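Geranyltranstransferase (Legionella pneumophila subsp. pneumophila, PDB 3LOM) probably builds farnesyl diphosphate, and perhaps longer isoprenoid diphosphates, by magnesium-dependent head-to-tail condensation, as in other members of the FPP/GGPP synthase family. Local coordinates at residues 19-24 against 73-77; 227-232 against 255-259; 37-42 against 115-119; 9-13 against 293-297. One frame throughout, in Å; residues are numbered along the deposited sequence.

Interaction 1. Residues 19-24 against 73-77; sequences RHELYL and DIIAA
Y23 and A77 form the apolar centre of this contact between two continuous alpha-helical segments. The short axes cross at -83° and approach to 10.0 Å. H20 lies over D73 and L24 over A77, with CA–CA distances of 6.5 and 6.6 Å. Y23 takes chi1 t, which carries its ring across to the other helix. The ring edge meets A77, CD1 to CB 4.2 Å, and the phenol end reaches I74, CZ to CG1 4.1 Å. L24 CD2 adds a contact to A77 CB at 4.4 Å. Over one ring face of Y23 sits D73 CB, 3.7 Å from the centroid, a CH-pi contact. Further out, a water joins H20 ND1 (2.9 Å) to the carbonyl D73 O (3.0 Å). At the polar edge the extended R19 side chain, all t through chi3, makes a bidentate salt bridge. NE of R19 donates to OD1 of D73 at 2.8 Å, and NH2 of R19 to OD2 of D73 at 2.8 Å. D73 OD1 also forms a hydrogen bond with Y59 OH on helix 53-64. Such near-perpendicular packing of the N-terminal helix 5-28 on core helix 69-91 belongs to the all-alpha isoprenoid synthase fold.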
loop_
_atom_site.group_PDB
_atom_site.type_symbol
_atom_site.label_atom_id
_atom_site.label_comp_id
_atom_site.label_asym_id
_atom_site.label_seq_id
_atom_site.Cartn_x
_atom_site.Cartn_y
_atom_site.Cartn_z
ATOM N N ARG A 19 4.949 -14.535 20.390
ATOM C CA ARG A 19 5.403 -13.149 20.536
ATOM C C ARG A 19 4.869 -12.267 19.405
ATOM O O ARG A 19 4.406 -11.140 19.645
ATOM C CB ARG A 19 6.938 -13.082 20.607
ATOM C CG ARG A 19 7.500 -11.667 20.487
ATOM C CD ARG A 19 8.979 -11.548 20.824
ATOM N NE ARG A 19 9.329 -10.131 20.954
ATOM C CZ ARG A 19 10.231 -9.636 21.798
ATOM N NH1 ARG A 19 10.905 -10.440 22.613
ATOM N NH2 ARG A 19 10.456 -8.328 21.832
ATOM N N HIS A 20 4.912 -12.806 18.185
ATOM C CA HIS A 20 4.462 -12.092 16.994
ATOM C C HIS A 20 2.950 -11.834 17.008
ATOM O O HIS A 20 2.503 -10.716 16.714
ATOM C CB HIS A 20 4.901 -12.834 15.716
ATOM C CG HIS A 20 4.120 -12.456 14.495
ATOM N ND1 HIS A 20 4.176 -11.195 13.935
ATOM C CD2 HIS A 20 3.255 -13.169 13.734
ATOM C CE1 HIS A 20 3.381 -11.150 12.879
ATOM N NE2 HIS A 20 2.812 -12.334 12.736
ATOM N N GLU A 21 2.178 -12.859 17.360
ATOM C CA GLU A 21 0.717 -12.740 17.456
ATOM C C GLU A 21 0.285 -11.746 18.540
ATOM O O GLU A 21 -0.650 -10.963 18.344
ATOM C CB GLU A 21 0.087 -14.106 17.706
ATOM C CG GLU A 21 0.201 -15.061 16.526
ATOM C CD GLU A 21 -0.337 -16.447 16.826
ATOM O OE1 GLU A 21 -0.734 -16.704 17.981
ATOM O OE2 GLU A 21 -0.370 -17.283 15.898
ATOM N N LEU A 22 1.004 -11.770 19.663
ATOM C CA LEU A 22 0.740 -10.897 20.801
ATOM C C LEU A 22 1.066 -9.453 20.436
ATOM O O LEU A 22 0.355 -8.526 20.846
ATOM C CB LEU A 22 1.582 -11.348 21.998
ATOM C CG LEU A 22 0.987 -11.646 23.383
ATOM C CD1 LEU A 22 -0.417 -12.261 23.335
ATOM C CD2 LEU A 22 1.944 -12.552 24.167
ATOM N N TYR A 23 2.130 -9.268 19.651
ATOM C CA TYR A 23 2.518 -7.934 19.199
ATOM C C TYR A 23 1.533 -7.369 18.178
ATOM O O TYR A 23 1.299 -6.165 18.159
ATOM C CB TYR A 23 3.954 -7.903 18.649
ATOM C CG TYR A 23 4.434 -6.498 18.350
ATOM C CD1 TYR A 23 4.408 -5.986 17.049
ATOM C CD2 TYR A 23 4.884 -5.666 19.373
ATOM C CE1 TYR A 23 4.827 -4.678 16.781
ATOM C CE2 TYR A 23 5.301 -4.371 19.115
ATOM C CZ TYR A 23 5.272 -3.886 17.815
ATOM O OH TYR A 23 5.686 -2.603 17.560
ATOM N N LEU A 24 0.954 -8.234 17.343
ATOM C CA LEU A 24 -0.050 -7.800 16.362
ATOM C C LEU A 24 -1.355 -7.335 17.005
ATOM O O LEU A 24 -1.903 -6.308 16.597
ATOM C CB LEU A 24 -0.341 -8.890 15.320
ATOM C CG LEU A 24 0.359 -8.791 13.963
ATOM C CD1 LEU A 24 -0.072 -9.944 13.056
ATOM C CD2 LEU A 24 0.084 -7.439 13.298
ATOM N N ASP A 73 10.182 -7.099 16.197
ATOM C CA ASP A 73 8.719 -7.169 16.309
ATOM C C ASP A 73 8.034 -6.352 15.224
ATOM O O ASP A 73 7.099 -6.831 14.575
ATOM C CB ASP A 73 8.247 -6.654 17.677
ATOM C CG ASP A 73 8.641 -7.565 18.823
ATOM O OD1 ASP A 73 8.627 -8.803 18.645
ATOM O OD2 ASP A 73 8.956 -7.037 19.912
ATOM N N ILE A 74 8.522 -5.128 15.045
ATOM C CA ILE A 74 7.976 -4.159 14.100
ATOM C C ILE A 74 8.164 -4.616 12.657
ATOM O O ILE A 74 7.203 -4.605 11.875
ATOM C CB ILE A 74 8.620 -2.768 14.303
ATOM C CG1 ILE A 74 8.387 -2.287 15.738
ATOM C CG2 ILE A 74 8.077 -1.759 13.297
ATOM C CD1 ILE A 74 9.406 -1.281 16.235
ATOM N N ILE A 75 9.389 -5.034 12.324
ATOM C CA ILE A 75 9.731 -5.477 10.965
ATOM C C ILE A 75 8.908 -6.695 10.559
ATOM O O ILE A 75 8.338 -6.721 9.463
ATOM C CB ILE A 75 11.262 -5.741 10.783
ATOM C CG1 ILE A 75 12.059 -4.448 11.005
ATOM C CG2 ILE A 75 11.556 -6.323 9.385
ATOM C CD1 ILE A 75 13.575 -4.600 10.905
ATOM N N ALA A 76 8.821 -7.668 11.466
ATOM C CA ALA A 76 8.030 -8.886 11.277
ATOM C C ALA A 76 6.517 -8.647 11.162
ATOM O O ALA A 76 5.817 -9.399 10.479
ATOM C CB ALA A 76 8.311 -9.857 12.407
ATOM N N ALA A 77 6.020 -7.614 11.839
ATOM C CA ALA A 77 4.607 -7.260 11.778
ATOM C C ALA A 77 4.283 -6.691 10.406
ATOM O O ALA A 77 3.311 -7.106 9.770
ATOM C CB ALA A 77 4.251 -6.251 12.868
HETATM O O HOH W 1 6.110 -9.584 15.348
#

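Interaction 2. Residues 227-232 against 255-259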
loop_
_atom_site.group_PDB
_atom_site.type_symbol
_atom_site.label_atom_id
_atom_site.label_comp_id
_atom_site.label_asym_id
_atom_site.label_seq_id
_atom_site.Cartn_x
_atom_site.Cartn_y
_atom_site.Cartn_z
ATOM N N GLN A 227 8.626 -22.968 -3.097
ATOM C CA GLN A 227 7.801 -23.081 -4.293
ATOM C C GLN A 227 8.000 -24.400 -5.037
ATOM O O GLN A 227 7.053 -24.933 -5.625
ATOM C CB GLN A 227 8.079 -21.901 -5.218
ATOM C CG GLN A 227 6.985 -21.654 -6.208
ATOM C CD GLN A 227 5.641 -21.359 -5.560
ATOM O OE1 GLN A 227 5.550 -20.594 -4.595
ATOM N NE2 GLN A 227 4.589 -21.971 -6.093
ATOM N N MET A 228 9.235 -24.907 -5.017
ATOM C CA MET A 228 9.534 -26.252 -5.512
ATOM C C MET A 228 8.755 -27.284 -4.695
ATOM O O MET A 228 8.100 -28.161 -5.259
ATOM C CB MET A 228 11.039 -26.544 -5.446
ATOM C CG MET A 228 11.869 -25.921 -6.554
ATOM S SD MET A 228 13.639 -26.220 -6.354
ATOM C CE MET A 228 14.261 -25.300 -7.751
ATOM N N GLN A 229 8.819 -27.149 -3.369
ATOM C CA GLN A 229 8.091 -28.020 -2.442
ATOM C C GLN A 229 6.583 -27.985 -2.658
ATOM O O GLN A 229 5.946 -29.036 -2.699
ATOM C CB GLN A 229 8.429 -27.683 -0.987
ATOM C CG GLN A 229 9.769 -28.246 -0.523
ATOM C CD GLN A 229 10.116 -27.853 0.898
ATOM O OE1 GLN A 229 10.140 -26.673 1.243
ATOM N NE2 GLN A 229 10.398 -28.845 1.729
ATOM N N ASP A 230 6.034 -26.780 -2.815
ATOM C CA ASP A 230 4.597 -26.586 -3.046
ATOM C C ASP A 230 4.109 -27.281 -4.312
ATOM O O ASP A 230 3.066 -27.928 -4.294
ATOM C CB ASP A 230 4.240 -25.094 -3.073
ATOM C CG ASP A 230 4.357 -24.441 -1.702
ATOM O OD1 ASP A 230 4.283 -23.194 -1.622
ATOM O OD2 ASP A 230 4.534 -25.173 -0.705
ATOM N N ASP A 231 4.882 -27.167 -5.392
ATOM C CA ASP A 231 4.577 -27.855 -6.652
ATOM C C ASP A 231 4.751 -29.371 -6.535
ATOM O O ASP A 231 3.991 -30.136 -7.134
ATOM C CB ASP A 231 5.439 -27.300 -7.791
ATOM C CG ASP A 231 5.105 -25.850 -8.130
ATOM O OD1 ASP A 231 4.123 -25.299 -7.584
ATOM O OD2 ASP A 231 5.828 -25.259 -8.959
ATOM N N TYR A 232 5.743 -29.786 -5.746
ATOM C CA TYR A 232 6.010 -31.198 -5.466
ATOM C C TYR A 232 4.894 -31.830 -4.641
ATOM O O TYR A 232 4.504 -32.971 -4.893
ATOM C CB TYR A 232 7.353 -31.353 -4.739
ATOM C CG TYR A 232 7.723 -32.777 -4.364
ATOM C CD1 TYR A 232 8.112 -33.699 -5.336
ATOM C CD2 TYR A 232 7.703 -33.193 -3.032
ATOM C CE1 TYR A 232 8.455 -35.005 -4.993
ATOM C CE2 TYR A 232 8.045 -34.494 -2.679
ATOM C CZ TYR A 232 8.421 -35.393 -3.661
ATOM O OH TYR A 232 8.762 -36.678 -3.311
ATOM N N THR A 255 1.741 -25.090 -16.042
ATOM C CA THR A 255 3.171 -25.355 -15.858
ATOM C C THR A 255 3.649 -25.079 -14.432
ATOM O O THR A 255 3.427 -23.998 -13.883
ATOM C CB THR A 255 4.056 -24.600 -16.884
ATOM O OG1 THR A 255 5.413 -24.575 -16.422
ATOM C CG2 THR A 255 3.565 -23.177 -17.084
ATOM N N THR A 256 4.285 -26.084 -13.838
ATOM C CA THR A 256 4.871 -25.988 -12.504
ATOM C C THR A 256 6.285 -26.563 -12.542
ATOM O O THR A 256 6.719 -27.096 -13.572
ATOM C CB THR A 256 4.058 -26.792 -11.458
ATOM O OG1 THR A 256 3.964 -28.162 -11.867
ATOM C CG2 THR A 256 2.656 -26.218 -11.266
ATOM N N PHE A 257 6.993 -26.476 -11.415
ATOM C CA PHE A 257 8.260 -27.189 -11.245
ATOM C C PHE A 257 8.049 -28.700 -11.371
ATOM O O PHE A 257 8.960 -29.427 -11.762
ATOM C CB PHE A 257 8.908 -26.859 -9.894
ATOM C CG PHE A 257 9.569 -25.502 -9.846
ATOM C CD1 PHE A 257 10.766 -25.269 -10.518
ATOM C CD2 PHE A 257 9.003 -24.462 -9.116
ATOM C CE1 PHE A 257 11.382 -24.016 -10.476
ATOM C CE2 PHE A 257 9.611 -23.206 -9.063
ATOM C CZ PHE A 257 10.803 -22.982 -9.747
ATOM N N ALA A 258 6.834 -29.149 -11.061
ATOM C CA ALA A 258 6.465 -30.559 -11.125
ATOM C C ALA A 258 6.025 -31.020 -12.512
ATOM O O ALA A 258 5.719 -32.199 -12.706
ATOM C CB ALA A 258 5.388 -30.867 -10.099
ATOM N N THR A 259 5.977 -30.098 -13.468
ATOM C CA THR A 259 5.713 -30.461 -14.858
ATOM C C THR A 259 6.995 -30.344 -15.674
ATOM O O THR A 259 7.136 -30.978 -16.726
ATOM C CB THR A 259 4.613 -29.584 -15.504
ATOM O OG1 THR A 259 5.001 -28.206 -15.451
ATOM C CG2 THR A 259 3.269 -29.776 -14.799
#
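F257, D231 and M228 carry this contact. F257 opens the short helix 257-260, and its ring lies beside helix 209-236. CG of M228 packs over the ring face, 4.0 Å from the F257 centroid and 10° off the normal. M228 SD, 5.3 Å from the centroid, adds an oblique Met-aromatic contact. L181 of helix 178-201 also packs on F257. D231 supplies the polar half. Its OD2 accepts a hydrogen bond from the backbone F257 N at 3.0 Å. A258 CB fits against the backbone of D231, 3.4 Å from D231 O. T256 is the N-cap, with a weak bond from A258 N to its OG1, and T256 N donates to T259 OG1, completing a capping box. The sequence DDYLD, starting at D230, is the family's second aspartate-rich motif, which in relatives helps coordinate the Mg2+ that binds the substrate diphosphate. A carboxylate oxygen held by the F257 amide and a ring packed on M228 tie the start of helix 257-260 to helix 209-236.

Interaction 3. Residues 37-42 against 115-119; sequences QIRSAL and TAILV
Two helices of the all-alpha isoprenoid synthase fold cross here almost at right angles, close to the dimer interface. Both segments are regular alpha-helix. Their short axes cross at -82° and come within 9.9 Å, with I38 and V119 nearest, CA to CA 6.2 Å. The main bump is V119 CG2. It fills a hollow formed by I38, A41 and L42: CG2 of V119 is 3.8 Å from I38 CD1, 3.7 Å from A41 CB and 3.9 Å from L42 N. In return, A41 CB dips between T115 and V119, which are one helical turn apart. I38, chi1 and chi2 both m, bends its tip inward so that CD1 also touches L118 CB at 4.1 Å. S165 and I157 of the second subunit pack on I38 and L42, and its M95 on L118. At the polar edge T115 OG1 hydrogen-bonds D112 OD1 and also lies 2.9 Å from Q37 OE1. Beside that polar group, T115 CG2 presses on A41 CB at 3.6 Å.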
loop_
_atom_site.group_PDB
_atom_site.type_symbol
_atom_site.label_atom_id
_atom_site.label_comp_id
_atom_site.label_asym_id
_atom_site.label_seq_id
_atom_site.Cartn_x
_atom_site.Cartn_y
_atom_site.Cartn_z
ATOM N N GLN A 37 -16.641 -3.182 10.419
ATOM C CA GLN A 37 -16.350 -4.202 9.396
ATOM C C GLN A 37 -14.856 -4.358 9.167
ATOM O O GLN A 37 -14.362 -5.474 9.011
ATOM C CB GLN A 37 -16.994 -3.857 8.049
ATOM C CG GLN A 37 -18.371 -4.415 7.824
ATOM C CD GLN A 37 -18.375 -5.887 7.484
ATOM O OE1 GLN A 37 -17.974 -6.296 6.394
ATOM N NE2 GLN A 37 -18.854 -6.696 8.414
ATOM N N ILE A 38 -14.142 -3.237 9.135
ATOM C CA ILE A 38 -12.701 -3.279 8.898
ATOM C C ILE A 38 -11.968 -3.953 10.057
ATOM O O ILE A 38 -11.267 -4.938 9.825
ATOM C CB ILE A 38 -12.118 -1.893 8.513
ATOM C CG1 ILE A 38 -12.755 -1.390 7.208
ATOM C CG2 ILE A 38 -10.590 -1.935 8.388
ATOM C CD1 ILE A 38 -12.612 -2.318 5.996
ATOM N N ARG A 39 -12.164 -3.476 11.290
ATOM C CA ARG A 39 -11.471 -4.089 12.445
ATOM C C ARG A 39 -11.856 -5.548 12.681
ATOM O O ARG A 39 -11.022 -6.350 13.101
ATOM C CB ARG A 39 -11.551 -3.253 13.741
ATOM C CG ARG A 39 -12.921 -3.049 14.327
ATOM C CD ARG A 39 -13.303 -1.584 14.346
ATOM N NE ARG A 39 -13.322 -1.009 15.688
ATOM C CZ ARG A 39 -14.074 0.028 16.050
ATOM N NH1 ARG A 39 -14.880 0.616 15.174
ATOM N NH2 ARG A 39 -14.024 0.481 17.292
ATOM N N SER A 40 -13.096 -5.903 12.355
ATOM C CA SER A 40 -13.505 -7.299 12.422
ATOM C C SER A 40 -12.783 -8.153 11.374
ATOM O O SER A 40 -12.270 -9.230 11.691
ATOM C CB SER A 40 -15.022 -7.439 12.291
ATOM O OG SER A 40 -15.399 -8.807 12.330
ATOM N N ALA A 41 -12.743 -7.680 10.132
ATOM C CA ALA A 41 -12.115 -8.454 9.058
ATOM C C ALA A 41 -10.598 -8.504 9.147
ATOM O O ALA A 41 -10.000 -9.548 8.884
ATOM C CB ALA A 41 -12.562 -7.973 7.711
ATOM N N LEU A 42 -9.984 -7.390 9.545
ATOM C CA LEU A 42 -8.560 -7.376 9.919
ATOM C C LEU A 42 -8.188 -8.502 10.875
ATOM O O LEU A 42 -7.249 -9.251 10.623
ATOM C CB LEU A 42 -8.186 -6.044 10.577
ATOM C CG LEU A 42 -7.812 -4.865 9.682
ATOM C CD1 LEU A 42 -7.880 -3.578 10.473
ATOM C CD2 LEU A 42 -6.416 -5.062 9.134
ATOM N N THR A 115 -15.120 -5.998 1.324
ATOM C CA THR A 115 -14.435 -5.961 2.617
ATOM C C THR A 115 -13.041 -6.580 2.498
ATOM O O THR A 115 -12.086 -6.070 3.075
ATOM C CB THR A 115 -15.284 -6.662 3.726
ATOM O OG1 THR A 115 -16.540 -5.992 3.851
ATOM C CG2 THR A 115 -14.602 -6.634 5.057
ATOM N N ALA A 116 -12.940 -7.673 1.741
ATOM C CA ALA A 116 -11.658 -8.298 1.406
ATOM C C ALA A 116 -10.707 -7.348 0.648
ATOM O O ALA A 116 -9.518 -7.225 0.995
ATOM C CB ALA A 116 -11.894 -9.566 0.605
ATOM N N ILE A 117 -11.237 -6.660 -0.363
ATOM C CA ILE A 117 -10.430 -5.715 -1.143
ATOM C C ILE A 117 -9.924 -4.615 -0.219
ATOM O O ILE A 117 -8.722 -4.346 -0.176
ATOM C CB ILE A 117 -11.206 -5.088 -2.335
ATOM C CG1 ILE A 117 -11.705 -6.154 -3.303
ATOM C CG2 ILE A 117 -10.332 -4.080 -3.102
ATOM C CD1 ILE A 117 -12.937 -5.713 -4.118
ATOM N N LEU A 118 -10.846 -4.010 0.531
ATOM C CA LEU A 118 -10.539 -2.872 1.388
ATOM C C LEU A 118 -9.585 -3.194 2.536
ATOM O O LEU A 118 -8.698 -2.404 2.845
ATOM C CB LEU A 118 -11.823 -2.248 1.939
ATOM C CG LEU A 118 -12.670 -1.436 0.955
ATOM C CD1 LEU A 118 -14.035 -1.196 1.548
ATOM C CD2 LEU A 118 -12.010 -0.121 0.543
ATOM N N VAL A 119 -9.773 -4.351 3.158
ATOM C CA VAL A 119 -8.932 -4.771 4.271
ATOM C C VAL A 119 -7.518 -5.033 3.775
ATOM O O VAL A 119 -6.547 -4.584 4.407
ATOM C CB VAL A 119 -9.563 -5.969 5.048
ATOM C CG1 VAL A 119 -8.533 -6.969 5.543
ATOM C CG2 VAL A 119 -10.376 -5.439 6.204
#

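Interaction 4. Residues 9-13 against 293-297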
loop_
_atom_site.group_PDB
_atom_site.type_symbol
_atom_site.label_atom_id
_atom_site.label_comp_id
_atom_site.label_asym_id
_atom_site.label_seq_id
_atom_site.Cartn_x
_atom_site.Cartn_y
_atom_site.Cartn_z
ATOM N N ASN A 9 15.582 -25.446 20.740
ATOM C CA ASN A 9 15.447 -24.645 19.523
ATOM C C ASN A 9 14.061 -24.746 18.888
ATOM O O ASN A 9 13.624 -23.822 18.196
ATOM C CB ASN A 9 16.523 -25.033 18.503
ATOM C CG ASN A 9 17.928 -24.707 18.980
ATOM O OD1 ASN A 9 18.216 -23.579 19.386
ATOM N ND2 ASN A 9 18.812 -25.695 18.924
ATOM N N LYS A 10 13.384 -25.870 19.121
ATOM C CA LYS A 10 12.023 -26.089 18.632
ATOM C C LYS A 10 11.035 -25.171 19.355
ATOM O O LYS A 10 10.105 -24.643 18.742
ATOM C CB LYS A 10 11.621 -27.556 18.803
ATOM C CG LYS A 10 10.393 -27.969 18.003
ATOM C CD LYS A 10 10.111 -29.463 18.118
ATOM C CE LYS A 10 11.021 -30.285 17.212
ATOM N NZ LYS A 10 10.609 -31.714 17.155
ATOM N N GLN A 11 11.260 -24.976 20.654
ATOM C CA GLN A 11 10.445 -24.073 21.465
ATOM C C GLN A 11 10.726 -22.602 21.183
ATOM O O GLN A 11 9.862 -21.758 21.415
ATOM C CB GLN A 11 10.615 -24.360 22.957
ATOM C CG GLN A 11 9.768 -25.517 23.454
ATOM C CD GLN A 11 9.064 -25.203 24.757
ATOM O OE1 GLN A 11 7.838 -25.281 24.842
ATOM N NE2 GLN A 11 9.834 -24.833 25.777
ATOM N N VAL A 12 11.935 -22.307 20.702
ATOM C CA VAL A 12 12.327 -20.952 20.290
ATOM C C VAL A 12 11.459 -20.473 19.116
ATOM O O VAL A 12 11.004 -19.326 19.098
ATOM C CB VAL A 12 13.863 -20.870 19.988
ATOM C CG1 VAL A 12 14.209 -19.750 19.011
ATOM C CG2 VAL A 12 14.651 -20.696 21.280
ATOM N N ILE A 13 11.205 -21.379 18.173
ATOM C CA ILE A 13 10.297 -21.137 17.047
ATOM C C ILE A 13 8.850 -20.947 17.532
ATOM O O ILE A 13 8.164 -20.017 17.095
ATOM C CB ILE A 13 10.391 -22.282 15.995
ATOM C CG1 ILE A 13 11.837 -22.440 15.506
ATOM C CG2 ILE A 13 9.449 -22.035 14.810
ATOM C CD1 ILE A 13 12.188 -23.835 15.008
ATOM N N GLU A 293 17.853 -25.809 12.362
ATOM C CA GLU A 293 16.809 -26.746 12.789
ATOM C C GLU A 293 15.466 -26.412 12.133
ATOM O O GLU A 293 14.730 -27.316 11.736
ATOM C CB GLU A 293 16.683 -26.765 14.319
ATOM C CG GLU A 293 16.285 -28.125 14.910
ATOM C CD GLU A 293 14.800 -28.447 14.762
ATOM O OE1 GLU A 293 13.962 -27.548 14.997
ATOM O OE2 GLU A 293 14.473 -29.605 14.412
ATOM N N LEU A 294 15.161 -25.118 12.016
ATOM C CA LEU A 294 13.966 -24.671 11.296
ATOM C C LEU A 294 14.027 -25.049 9.814
ATOM O O LEU A 294 13.039 -25.526 9.250
ATOM C CB LEU A 294 13.751 -23.159 11.453
ATOM C CG LEU A 294 12.541 -22.594 10.695
ATOM C CD1 LEU A 294 11.229 -23.073 11.303
ATOM C CD2 LEU A 294 12.586 -21.076 10.601
ATOM N N THR A 295 15.197 -24.841 9.206
ATOM C CA THR A 295 15.453 -25.195 7.811
ATOM C C THR A 295 15.251 -26.691 7.591
ATOM O O THR A 295 14.624 -27.102 6.610
ATOM C CB THR A 295 16.878 -24.784 7.387
ATOM O OG1 THR A 295 17.121 -23.425 7.777
ATOM C CG2 THR A 295 17.066 -24.917 5.883
ATOM N N LYS A 296 15.753 -27.493 8.528
ATOM C CA LYS A 296 15.586 -28.940 8.475
ATOM C C LYS A 296 14.135 -29.362 8.700
ATOM O O LYS A 296 13.701 -30.379 8.160
ATOM C CB LYS A 296 16.527 -29.634 9.462
ATOM C CG LYS A 296 16.939 -31.027 9.020
ATOM C CD LYS A 296 18.432 -31.249 9.196
ATOM C CE LYS A 296 18.917 -32.369 8.286
ATOM N NZ LYS A 296 20.401 -32.416 8.197
ATOM N N GLN A 297 13.392 -28.577 9.482
ATOM C CA GLN A 297 11.948 -28.783 9.645
ATOM C C GLN A 297 11.201 -28.463 8.350
ATOM O O GLN A 297 10.289 -29.194 7.953
ATOM C CB GLN A 297 11.387 -27.935 10.793
ATOM C CG GLN A 297 11.573 -28.521 12.189
ATOM C CD GLN A 297 10.927 -27.675 13.282
ATOM O OE1 GLN A 297 10.259 -26.673 13.009
ATOM N NE2 GLN A 297 11.124 -28.080 14.532
#
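This contact brings the two ends of the chain together within the all-alpha isoprenoid synthase fold. Helix 5-28, near the N-terminus, crosses helix 289-303, near the C-terminus, at -78°, and the short axes approach to 10.6 Å. That is a loose crossing, bridged by side chains: the nearest CA atoms, those of I13 and L294, are 7.7 Å apart. N9 comes first. Its CA-to-CB bond points toward the other helix, which partly covers it, CB of N9 to CB of E293 4.5 Å. K10 follows, an exposed residue at the margin. Its backbone lies near E293, CA of K10 to OE1 of E293 4.4 Å. Its aliphatic chain passes the amide of Q297, CE of K10 to NE2 of Q297 3.5 Å. No salt bridge forms with E293, since NZ of K10 stays 5.2 Å from OE2 of E293. One turn on from N9, I13 is the buried residue that fills the crossing. I56 of helix 53-64 touches both I13 and L294, so a third helix closes the apolar side. No hydrogen bond links the two segments. The tip of I13 does most of the joining: its CD1 lies 3.9 Å from L294 CD1, 4.0 Å from Q297 OE1 and 4.1 Å from E293 OE1.

How the interactions relate
Interactions 1 and 4 share helix 5-28. Their centres are 18 Å apart and their nearest atoms about 7 Å, so this helix is in contact at two separate places along its length. Interaction 3 uses the next helix, 36-46; its centre is 19 Å from that of interaction 1, and it borders the second subunit. Interaction 2 lies across the chain's centre from interaction 1, 31 Å between centres. Only about 6 Å separates its nearest atoms from interaction 4. Two of the helices bear on the probable active site. Helix 69-91 of interaction 1 runs into the first aspartate-rich sequence, DDLPAMD, and helix 209-236 of interaction 2 carries the second, DDYLD.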